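Local atomic coordinates of glycosyl hydrolases family 31 family protein (Aspergillus niger, PDB entry 6DRU), a protein that hydrolyses the alpha-xylosidic linkage at the non-reducing terminal glucose of xyloglucan oligosaccharides, releasing alpha-xylose. Residues Y228-L231 with Q232-S236. Numbering follows the deposited sequence.
Sequences YDTL and QQRIS
Gln232 N donates to Tyr228 O at 3.1 Å, a nearly straight bond (N-H...O 167°) and the first of four alpha-helical i+4 to i bonds at the start of helix 228-239. The side chain of Gln232 is bent, and its NE2 donates to Ala507 O. Gln233 N reaches Asp229 O at 3.0 Å on a more bent path (141°); the side chain of Gln233, extended beyond CG, bonds through NE2 to Glu53 OE2. Arg234 N bonds to Thr230 O at 2.8 Å, and the same two residues make the one contact between two side chains across the segments, running alongside each other in the same direction. Chi1 of -61° sets Thr230 OG1 beside the backbone N, where it bonds to Asp227, and leaves CG2 anti to it, 3.8 Å from Arg234 CZ and over the centre of one guanidinium face. Ile235 N bonds to Leu231 O at 2.9 Å; Leu231 and Ile235 both pack on Ala188 of strand 187-191, so the helix turns an apolar side to the N-terminal beta-sheet. Two charges leave it in different directions: Asp229 OD1 pairs with Arg615 of strand 614-615, and Arg234 NE with Asp27, between strands 17-23 and 28-35 of that sheet. A methyl over the guanidinium face leaves the in-plane N-H of NE available for Asp27.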
ATOM      1  N   TYR A 228       8.271   2.204 -44.118  1.00 63.04           N
ATOM      2  CA  TYR A 228       7.423   1.660 -43.064  1.00 54.50           C
ATOM      3  C   TYR A 228       7.095   0.189 -43.268  1.00 63.50           C
ATOM      4  O   TYR A 228       6.784  -0.502 -42.292  1.00 60.51           O
ATOM      5  CB  TYR A 228       6.123   2.462 -42.967  1.00 52.94           C
ATOM      6  CG  TYR A 228       6.327   3.894 -42.539  1.00 57.21           C
ATOM      7  CD1 TYR A 228       6.504   4.903 -43.478  1.00 58.20           C
ATOM      8  CD2 TYR A 228       6.354   4.239 -41.194  1.00 56.79           C
ATOM      9  CE1 TYR A 228       6.697   6.216 -43.089  1.00 59.75           C
ATOM     10  CE2 TYR A 228       6.546   5.547 -40.795  1.00 61.58           C
ATOM     11  CZ  TYR A 228       6.718   6.532 -41.747  1.00 62.74           C
ATOM     12  OH  TYR A 228       6.908   7.837 -41.354  1.00 57.72           O
ATOM     13  N   ASP A 229       7.153  -0.302 -44.508  1.00 68.42           N
ATOM     14  CA  ASP A 229       6.894  -1.716 -44.750  1.00 67.43           C
ATOM     15  C   ASP A 229       7.934  -2.591 -44.066  1.00 69.04           C
ATOM     16  O   ASP A 229       7.623  -3.711 -43.643  1.00 66.59           O
ATOM     17  CB  ASP A 229       6.856  -1.994 -46.252  1.00 81.55           C
ATOM     18  CG  ASP A 229       5.639  -1.391 -46.925  1.00 93.30           C
ATOM     19  OD1 ASP A 229       4.565  -1.358 -46.285  1.00 92.93           O
ATOM     20  OD2 ASP A 229       5.754  -0.947 -48.088  1.00 99.14           O
ATOM     21  N   THR A 230       9.169  -2.099 -43.946  1.00 71.36           N
ATOM     22  CA  THR A 230      10.195  -2.852 -43.236  1.00 66.55           C
ATOM     23  C   THR A 230       9.945  -2.836 -41.735  1.00 64.80           C
ATOM     24  O   THR A 230      10.123  -3.858 -41.061  1.00 68.24           O
ATOM     25  CB  THR A 230      11.580  -2.290 -43.556  1.00 67.19           C
ATOM     26  OG1 THR A 230      11.828  -2.407 -44.962  1.00 79.53           O
ATOM     27  CG2 THR A 230      12.654  -3.053 -42.798  1.00 73.75           C
ATOM     28  N   LEU A 231       9.534  -1.687 -41.191  1.00 62.24           N
ATOM     29  CA  LEU A 231       9.192  -1.614 -39.774  1.00 59.62           C
ATOM     30  C   LEU A 231       8.127  -2.642 -39.413  1.00 66.88           C
ATOM     31  O   LEU A 231       8.254  -3.361 -38.415  1.00 70.77           O
ATOM     32  CB  LEU A 231       8.724  -0.203 -39.417  1.00 53.15           C
ATOM     33  CG  LEU A 231       9.805   0.865 -39.257  1.00 56.04           C
ATOM     34  CD1 LEU A 231       9.177   2.217 -38.965  1.00 57.83           C
ATOM     35  CD2 LEU A 231      10.770   0.476 -38.149  1.00 52.79           C
ATOM     36  N   GLN A 232       7.071  -2.736 -40.225  1.00 66.80           N
ATOM     37  CA  GLN A 232       6.042  -3.741 -39.981  1.00 62.37           C
ATOM     38  C   GLN A 232       6.572  -5.151 -40.200  1.00 61.28           C
ATOM     39  O   GLN A 232       6.095  -6.096 -39.562  1.00 61.45           O
ATOM     40  CB  GLN A 232       4.827  -3.483 -40.873  1.00 57.44           C
ATOM     41  CG  GLN A 232       4.034  -2.248 -40.487  1.00 58.31           C
ATOM     42  CD  GLN A 232       3.448  -2.349 -39.092  1.00 61.31           C
ATOM     43  OE1 GLN A 232       2.903  -3.385 -38.709  1.00 61.07           O
ATOM     44  NE2 GLN A 232       3.558  -1.272 -38.324  1.00 61.42           N
ATOM     45  N   GLN A 233       7.550  -5.316 -41.095  1.00 62.58           N
ATOM     46  CA  GLN A 233       8.178  -6.622 -41.259  1.00 66.13           C
ATOM     47  C   GLN A 233       8.933  -7.025 -39.999  1.00 70.49           C
ATOM     48  O   GLN A 233       8.938  -8.201 -39.618  1.00 68.06           O
ATOM     49  CB  GLN A 233       9.121  -6.608 -42.461  1.00 66.23           C
ATOM     50  CG  GLN A 233       9.330  -7.968 -43.111  1.00 64.22           C
ATOM     51  CD  GLN A 233      10.506  -7.975 -44.070  1.00 70.38           C
ATOM     52  OE1 GLN A 233      10.698  -7.035 -44.841  1.00 87.70           O
ATOM     53  NE2 GLN A 233      11.294  -9.042 -44.032  1.00 74.64           N
ATOM     54  N   ARG A 234       9.574  -6.057 -39.337  1.00 60.05           N
ATOM     55  CA  ARG A 234      10.315  -6.341 -38.114  1.00 59.30           C
ATOM     56  C   ARG A 234       9.384  -6.543 -36.924  1.00 62.65           C
ATOM     57  O   ARG A 234       9.628  -7.421 -36.088  1.00 60.10           O
ATOM     58  CB  ARG A 234      11.301  -5.210 -37.830  1.00 52.22           C
ATOM     59  CG  ARG A 234      12.256  -4.911 -38.974  1.00 59.55           C
ATOM     60  CD  ARG A 234      13.390  -5.918 -39.039  1.00 60.97           C
ATOM     61  NE  ARG A 234      14.350  -5.591 -40.088  1.00 71.56           N
ATOM     62  CZ  ARG A 234      14.347  -6.134 -41.301  1.00 79.50           C
ATOM     63  NH1 ARG A 234      13.431  -7.036 -41.625  1.00 79.67           N
ATOM     64  NH2 ARG A 234      15.261  -5.776 -42.192  1.00 71.96           N
ATOM     65  N   ILE A 235       8.321  -5.740 -36.830  1.00 52.39           N
ATOM     66  CA  ILE A 235       7.380  -5.870 -35.721  1.00 48.25           C
ATOM     67  C   ILE A 235       6.714  -7.240 -35.753  1.00 59.18           C
ATOM     68  O   ILE A 235       6.594  -7.918 -34.725  1.00 63.22           O
ATOM     69  CB  ILE A 235       6.339  -4.736 -35.762  1.00 52.28           C
ATOM     70  CG1 ILE A 235       7.002  -3.384 -35.493  1.00 53.06           C
ATOM     71  CG2 ILE A 235       5.225  -4.991 -34.757  1.00 49.17           C
ATOM     72  CD1 ILE A 235       6.097  -2.199 -35.761  1.00 51.09           C
ATOM     73  N   SER A 236       6.274  -7.669 -36.938  1.00 59.07           N
ATOM     74  CA  SER A 236       5.627  -8.970 -37.065  1.00 51.15           C
ATOM     75  C   SER A 236       6.599 -10.109 -36.793  1.00 58.54           C
ATOM     76  O   SER A 236       6.201 -11.143 -36.246  1.00 63.43           O
ATOM     77  CB  SER A 236       5.009  -9.116 -38.456  1.00 58.16           C
ATOM     78  OG  SER A 236       5.988  -8.951 -39.470  1.00 62.19           O
TER